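Local coordinates for TipC2 (Streptococcus intermedius B196, PDB 6DHX), which probably acts as an immunity protein, protecting the producing bacterium by recognising an antibacterial toxin exported through the type VII secretion system, at residues N20-I25 / K165-W170; D44-S49 / L64-A69; R105-Y110 / T118-I123. All coordinates share one frame; numbering follows the deposited sequence.

Contact 1: residues N20-I25 / K165-W170; sequences NIFDEI and KVLKDW
This is helix-helix packing: the first turn of helix 21-32 lies against a late turn of helix 151-173, the axes of the two short segments inclined at 62° and 11.6 Å apart. That wide spacing suits bulky residues, and Trp170 does most to fill it. Its CG stands anti to the backbone N (chi1 176°), which carries the indole out to the first helix. Ile25 has CG1 anti to its own carbonyl carbon, beside the backbone N, and so lays CG1 over one indole face, 3.4 Å from the centroid of the five-membered ring and only 12° off the normal, a CH-pi contact. Isoleucine suits the place because its longer branch gives CG1 to the indole face and still carries CD1 on to Leu167 CD2, 3.6 Å away. Leu167, with CG anti to the carbonyl carbon, offers this one methyl to three neighbours: besides Ile25, it touches CD1 of Ile21 and, obliquely, CE1 of Phe22. Ile21 takes the other course at its first torsion, CG1 anti to the backbone N, and runs past Trp170 CD1.

Asn20 caps the start of the first helix, its OD1 accepting from Asp23 N at 2.8 Å. Glu24 is buried, but OE1 has two partners, Ser176 OG and the indole. The extended chain of Glu24 sets OE1 at the indole edge, where Trp170 NE1 donates in the ring plane to the anti lone pair of Glu24 OE1 across 2.8 Å.

Contact 2: residues D44-S49 / L64-A69; sequences DVEVHS and LYKDIA
The open end of the beta hairpin formed by strands 45-51 and 59-65 is tied by three backbone hydrogen bonds. Glu46 and Leu64 form an antiparallel hydrogen-bonded pair, each using both its N-H and its carbonyl: Glu46 N donates to Leu64 O at 2.8 Å, and Leu64 N returns the bond to Glu46 O at 3.0 Å. Beyond the non-hydrogen-bonded pair Val45-Tyr65, Lys66 N adds a nearly straight bond (171°) to Asp44 O, so the pairing reaches past the strand ends. The second chain then turns into a short 3-10 segment, closed by Ala69 N donating to Lys66 O.

On the side of Glu46 and Leu64 the polar ends are met nearby. His48 NE2 donates to the anti lone pair of Glu46 OE1 at 2.9 Å, two residues back on the same strand, while Leu64 CB and CD2 pack against the imidazole. Glu46 OE2 receives a long, weak bond from a water that accepts from Asp67 N at 3.1 Å. Lys66 is extended, its methylenes passing Glu46 CG and the Asp44 carbonyl, and its NZ goes to Thr43 O rather than to a carboxylate.

Tyr65 is buried, its ring between Val45 and helix 151-173, where it touches Lys165 and Val166. Val45 CG1 sits over the centre of the ring, 3.4 Å from the centroid and 6° off the normal, and Ala69 CB lies at the ring edge. A small alanine fits there, also meeting Asp44 CB at 3.6 Å. The phenol oxygen bonds to Asp169 OD2 of helix 151-173. Backbone bonds thus set the register, and the neighbouring carboxylate holds the NE2-H of His48 and may raise the pKa of the imidazole, though a neutral ring would make the same bond.

Contact 3: residues R105-Y110 / T118-I123; sequences RIWNKY and TKSVKI
Lys122 and Trp107 cross obliquely on one face of the antiparallel hairpin made by strands 102-111 and 116-127. Trp107 has CG anti to the backbone N (chi1 -172°) and presents an indole face to the neighbouring strand. Lys122 is extended as far as CE, which lies 3.6 Å from Trp107 CD2; the last torsion is eclipsed and unfavourable (chi4 0°) and turns NZ back over the five-membered ring, 3.9 Å from its centroid: a cation-pi contact with CH-pi support. Lysine suits this place because its methylenes and its charge can share one aromatic face. Ser120, small enough to sit beside the ring, has OG 3.5 Å from Trp107 CB. Arg105 lays CD near Lys122 CB, but bends at chi3 and sends NE to a salt bridge with Glu95.

On the reverse face, Asn108 ND2 bonds to Ile92 O; OD1 is buried against Lys119 CG at 3.4 Å without a polar partner. Six backbone bonds, two at each of the pairs Arg105-Lys122, Trp107-Ser120 and Lys109-Thr118, fix the register. Arg105 NH2 and Lys122 NZ lie 6.1 Å apart; the salt bridge to Glu95 and the cation-pi contact would each help make this tolerable.

How the contacts relate
Contact 1 is wholly buried and joins two helices far apart in sequence; contacts 2 and 3 are partly buried hairpin pairings within one mixed sheet, about 20 Å apart between centres and not touching. Contact 1 touches both. Through helix 151-173 it reaches contact 2, where Lys165 NZ bonds to Ala69 O; through the N-terminal end of helix 21-32 and its cap residue it reaches contact 3, where Tyr110 OH meets both Asn20 ND2 and Asp23 OD1, and the rings of Phe22 and Tyr110 meet. The chemistry follows: the helix pair relies on apolar packing with a single buried polar bond, the strands on backbone ladders, with charged side chains flanking the more exposed strand faces.

Contact 1: residues N20-I25 / K165-W170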
# COMPACT_ATOMS: atom_id res chain seq x y z
N ASN A 20 -6.23 14.13 5.69
CA ASN A 20 -5.14 13.84 4.78
C ASN A 20 -5.64 12.91 3.68
O ASN A 20 -6.77 12.41 3.72
CB ASN A 20 -3.96 13.20 5.54
CG ASN A 20 -4.38 11.94 6.24
OD1 ASN A 20 -4.77 10.98 5.57
ND2 ASN A 20 -4.36 11.94 7.58
N ILE A 21 -4.76 12.64 2.71
CA ILE A 21 -5.17 11.90 1.53
C ILE A 21 -5.51 10.46 1.87
O ILE A 21 -6.35 9.86 1.18
CB ILE A 21 -4.07 11.97 0.44
CG1 ILE A 21 -4.61 11.45 -0.88
CG2 ILE A 21 -2.77 11.20 0.90
CD1 ILE A 21 -3.73 11.87 -2.10
N PHE A 22 -4.92 9.89 2.92
CA PHE A 22 -5.22 8.51 3.28
C PHE A 22 -6.60 8.42 3.93
O PHE A 22 -7.34 7.47 3.67
CB PHE A 22 -4.13 7.95 4.22
CG PHE A 22 -2.75 8.09 3.60
CD1 PHE A 22 -2.40 7.28 2.51
CD2 PHE A 22 -1.91 9.10 3.99
CE1 PHE A 22 -1.18 7.47 1.84
CE2 PHE A 22 -0.67 9.31 3.32
CZ PHE A 22 -0.32 8.48 2.25
N ASP A 23 -6.95 9.39 4.79
CA ASP A 23 -8.34 9.48 5.27
C ASP A 23 -9.31 9.56 4.10
O ASP A 23 -10.41 9.01 4.14
CB ASP A 23 -8.58 10.73 6.12
CG ASP A 23 -7.99 10.68 7.51
OD1 ASP A 23 -7.75 9.60 8.09
OD2 ASP A 23 -7.79 11.79 8.08
N GLU A 24 -8.97 10.35 3.09
CA GLU A 24 -9.88 10.53 1.98
C GLU A 24 -10.13 9.21 1.26
O GLU A 24 -11.28 8.82 0.99
CB GLU A 24 -9.27 11.61 1.07
CG GLU A 24 -10.11 12.14 0.01
CD GLU A 24 -9.32 13.18 -0.78
OE1 GLU A 24 -8.50 12.73 -1.62
OE2 GLU A 24 -9.51 14.40 -0.53
N ILE A 25 -9.06 8.47 0.97
CA ILE A 25 -9.19 7.15 0.36
C ILE A 25 -9.98 6.20 1.26
O ILE A 25 -10.87 5.48 0.79
CB ILE A 25 -7.81 6.55 0.03
CG1 ILE A 25 -7.08 7.41 -1.03
CG2 ILE A 25 -7.97 5.10 -0.48
CD1 ILE A 25 -5.50 7.10 -1.11
N LYS A 165 2.03 6.80 -8.81
CA LYS A 165 1.12 5.85 -9.42
C LYS A 165 -0.14 5.72 -8.57
O LYS A 165 -1.23 6.17 -9.01
CB LYS A 165 1.81 4.50 -9.63
CG LYS A 165 1.00 3.50 -10.47
CD LYS A 165 1.92 2.33 -10.86
CE LYS A 165 1.19 1.30 -11.68
NZ LYS A 165 0.74 1.84 -13.02
N VAL A 166 -0.05 5.16 -7.36
CA VAL A 166 -1.26 4.89 -6.57
C VAL A 166 -1.98 6.18 -6.22
O VAL A 166 -3.20 6.31 -6.41
CB VAL A 166 -0.93 4.11 -5.29
CG1 VAL A 166 -2.21 3.97 -4.42
CG2 VAL A 166 -0.32 2.72 -5.63
N LEU A 167 -1.25 7.15 -5.66
CA LEU A 167 -1.94 8.37 -5.22
C LEU A 167 -2.31 9.25 -6.42
O LEU A 167 -3.34 9.94 -6.40
CB LEU A 167 -1.10 9.15 -4.21
CG LEU A 167 -0.88 8.43 -2.86
CD1 LEU A 167 -0.05 9.32 -1.90
CD2 LEU A 167 -2.25 8.06 -2.17
N LYS A 168 -1.50 9.22 -7.47
CA LYS A 168 -1.86 9.97 -8.67
C LYS A 168 -3.12 9.37 -9.31
O LYS A 168 -4.01 10.09 -9.79
CB LYS A 168 -0.69 9.96 -9.65
CG LYS A 168 -0.87 10.87 -10.85
CD LYS A 168 0.33 10.77 -11.77
CE LYS A 168 0.32 11.87 -12.83
NZ LYS A 168 1.54 11.78 -13.67
N ASP A 169 -3.23 8.03 -9.27
CA ASP A 169 -4.44 7.35 -9.73
C ASP A 169 -5.65 7.75 -8.91
O ASP A 169 -6.73 7.95 -9.45
CB ASP A 169 -4.27 5.82 -9.66
CG ASP A 169 -3.47 5.26 -10.82
OD1 ASP A 169 -3.20 6.01 -11.77
OD2 ASP A 169 -3.09 4.08 -10.77
N TRP A 170 -5.50 7.78 -7.57
CA TRP A 170 -6.59 8.24 -6.72
C TRP A 170 -7.09 9.60 -7.15
O TRP A 170 -8.30 9.84 -7.28
CB TRP A 170 -6.11 8.33 -5.25
CG TRP A 170 -7.20 8.89 -4.37
CD1 TRP A 170 -7.22 10.13 -3.75
CD2 TRP A 170 -8.44 8.25 -4.05
NE1 TRP A 170 -8.42 10.27 -3.05
CE2 TRP A 170 -9.18 9.14 -3.22
CE3 TRP A 170 -8.99 6.99 -4.37
CZ2 TRP A 170 -10.44 8.81 -2.68
CZ3 TRP A 170 -10.28 6.66 -3.83
CH2 TRP A 170 -10.97 7.56 -3.01

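Contact 2: residues D44-S49 / L64-A69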
# COMPACT_ATOMS: atom_id res chain seq x y z
N ASP A 44 -7.07 0.82 -14.31
CA ASP A 44 -5.85 0.02 -14.13
C ASP A 44 -5.95 -1.00 -13.00
O ASP A 44 -4.97 -1.72 -12.81
CB ASP A 44 -4.63 0.91 -13.83
CG ASP A 44 -4.11 1.62 -15.08
OD1 ASP A 44 -4.47 1.19 -16.20
OD2 ASP A 44 -3.31 2.56 -14.95
N VAL A 45 -7.04 -1.06 -12.23
CA VAL A 45 -7.04 -2.01 -11.11
C VAL A 45 -8.23 -2.94 -11.21
O VAL A 45 -9.23 -2.66 -11.88
CB VAL A 45 -7.02 -1.27 -9.75
CG1 VAL A 45 -5.83 -0.28 -9.69
CG2 VAL A 45 -8.40 -0.52 -9.52
N GLU A 46 -8.11 -4.09 -10.54
CA GLU A 46 -9.24 -4.95 -10.22
C GLU A 46 -9.69 -4.72 -8.78
O GLU A 46 -8.86 -4.59 -7.88
CB GLU A 46 -8.85 -6.42 -10.33
CG GLU A 46 -8.37 -6.87 -11.72
CD GLU A 46 -7.71 -8.26 -11.69
OE1 GLU A 46 -7.56 -8.89 -10.61
OE2 GLU A 46 -7.32 -8.71 -12.78
N VAL A 47 -10.99 -4.76 -8.57
CA VAL A 47 -11.57 -4.70 -7.22
C VAL A 47 -11.85 -6.14 -6.82
O VAL A 47 -12.39 -6.92 -7.62
CB VAL A 47 -12.86 -3.86 -7.19
CG1 VAL A 47 -13.48 -3.92 -5.80
CG2 VAL A 47 -12.53 -2.35 -7.51
N HIS A 48 -11.43 -6.50 -5.59
CA HIS A 48 -11.70 -7.84 -5.05
C HIS A 48 -12.46 -7.70 -3.75
O HIS A 48 -12.42 -6.67 -3.07
CB HIS A 48 -10.40 -8.60 -4.81
CG HIS A 48 -9.69 -8.98 -6.07
ND1 HIS A 48 -9.88 -10.19 -6.68
CD2 HIS A 48 -8.83 -8.28 -6.86
CE1 HIS A 48 -9.16 -10.25 -7.79
NE2 HIS A 48 -8.51 -9.10 -7.92
N SER A 49 -13.14 -8.76 -3.36
CA SER A 49 -13.85 -8.83 -2.09
C SER A 49 -13.40 -10.10 -1.39
O SER A 49 -13.66 -11.19 -1.91
CB SER A 49 -15.37 -8.88 -2.31
OG SER A 49 -15.85 -7.67 -2.92
N LEU A 64 -6.19 -4.51 -6.62
CA LEU A 64 -5.00 -5.16 -7.18
C LEU A 64 -4.73 -4.55 -8.54
O LEU A 64 -5.61 -4.56 -9.42
CB LEU A 64 -5.25 -6.70 -7.35
CG LEU A 64 -4.05 -7.49 -7.86
CD1 LEU A 64 -2.95 -7.46 -6.73
CD2 LEU A 64 -4.39 -8.96 -8.18
N TYR A 65 -3.51 -4.05 -8.75
CA TYR A 65 -3.19 -3.50 -10.07
C TYR A 65 -3.11 -4.62 -11.10
O TYR A 65 -2.51 -5.67 -10.85
CB TYR A 65 -1.87 -2.71 -10.04
CG TYR A 65 -2.14 -1.29 -9.65
CD1 TYR A 65 -2.45 -0.96 -8.33
CD2 TYR A 65 -2.16 -0.27 -10.61
CE1 TYR A 65 -2.78 0.36 -7.94
CE2 TYR A 65 -2.49 1.05 -10.26
CZ TYR A 65 -2.79 1.35 -8.93
OH TYR A 65 -3.09 2.64 -8.57
N LYS A 66 -3.73 -4.37 -12.26
CA LYS A 66 -3.70 -5.31 -13.37
C LYS A 66 -2.30 -5.42 -13.96
O LYS A 66 -1.52 -4.48 -13.93
CB LYS A 66 -4.68 -4.86 -14.48
CG LYS A 66 -6.17 -4.79 -14.06
CD LYS A 66 -7.04 -4.12 -15.14
CE LYS A 66 -8.54 -4.10 -14.75
NZ LYS A 66 -9.39 -3.34 -15.80
N ASP A 67 -2.01 -6.58 -14.53
CA ASP A 67 -0.70 -6.81 -15.14
C ASP A 67 -0.36 -5.75 -16.20
O ASP A 67 0.78 -5.28 -16.26
CB ASP A 67 -0.64 -8.21 -15.73
CG ASP A 67 -0.80 -9.28 -14.68
OD1 ASP A 67 -0.45 -9.02 -13.49
OD2 ASP A 67 -1.28 -10.38 -15.03
N ILE A 68 -1.35 -5.35 -17.02
CA ILE A 68 -1.15 -4.27 -18.01
C ILE A 68 -0.63 -3.00 -17.35
O ILE A 68 0.06 -2.19 -17.99
CB ILE A 68 -2.46 -3.98 -18.79
CG1 ILE A 68 -2.37 -2.67 -19.58
CG2 ILE A 68 -3.66 -3.83 -17.89
CD1 ILE A 68 -1.70 -2.78 -20.92
N ALA A 69 -0.95 -2.80 -16.07
CA ALA A 69 -0.63 -1.56 -15.36
C ALA A 69 0.65 -1.66 -14.53
O ALA A 69 0.95 -0.73 -13.80
CB ALA A 69 -1.79 -1.17 -14.43
O HOH W 1 -4.48 -8.50 -14.59

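Contact 3: residues R105-Y110 / T118-I123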
# COMPACT_ATOMS: atom_id res chain seq x y z
N ARG A 105 9.45 -6.03 -0.59
CA ARG A 105 8.06 -5.61 -0.41
C ARG A 105 8.09 -4.33 0.38
O ARG A 105 8.63 -4.30 1.48
CB ARG A 105 7.27 -6.65 0.36
CG ARG A 105 7.59 -8.08 0.03
CD ARG A 105 6.91 -8.99 1.07
NE ARG A 105 5.50 -9.29 0.76
CZ ARG A 105 4.44 -8.53 1.05
NH1 ARG A 105 3.22 -8.95 0.72
NH2 ARG A 105 4.59 -7.34 1.61
N ILE A 106 7.53 -3.26 -0.17
CA ILE A 106 7.47 -2.02 0.58
C ILE A 106 6.03 -1.83 1.01
O ILE A 106 5.10 -1.87 0.18
CB ILE A 106 8.04 -0.85 -0.25
CG1 ILE A 106 9.55 -1.10 -0.43
CG2 ILE A 106 7.88 0.47 0.46
CD1 ILE A 106 10.24 -0.11 -1.40
N TRP A 107 5.85 -1.64 2.31
CA TRP A 107 4.61 -1.83 3.05
C TRP A 107 4.26 -0.51 3.71
O TRP A 107 5.04 -0.01 4.54
CB TRP A 107 4.92 -2.91 4.09
CG TRP A 107 3.90 -3.46 4.86
CD1 TRP A 107 3.47 -3.03 6.09
CD2 TRP A 107 3.19 -4.65 4.58
NE1 TRP A 107 2.52 -3.89 6.58
CE2 TRP A 107 2.32 -4.89 5.66
CE3 TRP A 107 3.22 -5.54 3.52
CZ2 TRP A 107 1.46 -5.98 5.70
CZ3 TRP A 107 2.36 -6.63 3.56
CH2 TRP A 107 1.50 -6.84 4.64
N ASN A 108 3.11 0.07 3.37
CA ASN A 108 2.84 1.45 3.78
C ASN A 108 1.46 1.45 4.41
O ASN A 108 0.46 1.40 3.68
CB ASN A 108 2.89 2.39 2.59
CG ASN A 108 4.16 2.17 1.77
OD1 ASN A 108 5.23 2.62 2.19
ND2 ASN A 108 4.05 1.45 0.63
N LYS A 109 1.44 1.45 5.73
CA LYS A 109 0.19 1.21 6.45
C LYS A 109 -0.25 2.51 7.13
O LYS A 109 0.47 3.03 7.97
CB LYS A 109 0.40 0.12 7.50
CG LYS A 109 -0.92 -0.21 8.23
CD LYS A 109 -0.71 -1.51 9.02
CE LYS A 109 -1.78 -1.79 10.07
NZ LYS A 109 -1.52 -3.04 10.95
N TYR A 110 -1.45 2.99 6.78
CA TYR A 110 -1.99 4.18 7.40
C TYR A 110 -3.03 3.76 8.44
O TYR A 110 -4.07 3.19 8.09
CB TYR A 110 -2.62 5.09 6.36
CG TYR A 110 -3.36 6.23 7.00
CD1 TYR A 110 -2.64 7.33 7.49
CD2 TYR A 110 -4.75 6.20 7.14
CE1 TYR A 110 -3.30 8.38 8.08
CE2 TYR A 110 -5.44 7.26 7.73
CZ TYR A 110 -4.69 8.35 8.19
OH TYR A 110 -5.28 9.45 8.79
N THR A 118 2.97 4.50 8.34
CA THR A 118 4.20 3.79 8.70
C THR A 118 4.70 3.04 7.47
O THR A 118 3.98 2.19 6.92
CB THR A 118 3.93 2.84 9.87
OG1 THR A 118 3.43 3.59 11.00
CG2 THR A 118 5.20 2.10 10.32
N LYS A 119 5.92 3.37 7.02
CA LYS A 119 6.50 2.79 5.82
C LYS A 119 7.53 1.77 6.30
O LYS A 119 8.33 2.09 7.19
CB LYS A 119 7.17 3.86 4.94
CG LYS A 119 6.17 4.92 4.44
CD LYS A 119 6.67 6.34 4.12
CE LYS A 119 7.61 6.41 2.97
NZ LYS A 119 7.94 7.86 2.70
N SER A 120 7.45 0.55 5.80
CA SER A 120 8.39 -0.48 6.25
C SER A 120 8.77 -1.36 5.05
O SER A 120 8.20 -1.25 3.95
CB SER A 120 7.76 -1.26 7.42
OG SER A 120 6.73 -2.10 6.96
N VAL A 121 9.79 -2.21 5.25
CA VAL A 121 10.38 -3.02 4.19
C VAL A 121 10.44 -4.47 4.63
O VAL A 121 10.91 -4.77 5.75
CB VAL A 121 11.81 -2.57 3.84
CG1 VAL A 121 12.19 -3.21 2.57
CG2 VAL A 121 11.92 -1.12 3.72
N LYS A 122 10.04 -5.37 3.75
CA LYS A 122 10.08 -6.80 3.97
C LYS A 122 10.72 -7.47 2.76
O LYS A 122 10.91 -6.86 1.70
CB LYS A 122 8.66 -7.36 4.20
CG LYS A 122 7.90 -6.76 5.40
CD LYS A 122 6.48 -7.35 5.45
CE LYS A 122 5.56 -6.65 6.48
NZ LYS A 122 6.26 -5.58 7.19
N ILE A 123 11.04 -8.75 2.91
CA ILE A 123 11.63 -9.55 1.86
C ILE A 123 10.74 -10.76 1.61
O ILE A 123 10.15 -11.31 2.55
CB ILE A 123 13.07 -10.00 2.24
CG1 ILE A 123 13.99 -8.77 2.31
CG2 ILE A 123 13.57 -11.03 1.31
CD1 ILE A 123 14.31 -8.15 0.92
O HOH W 2 0.79 3.20 10.88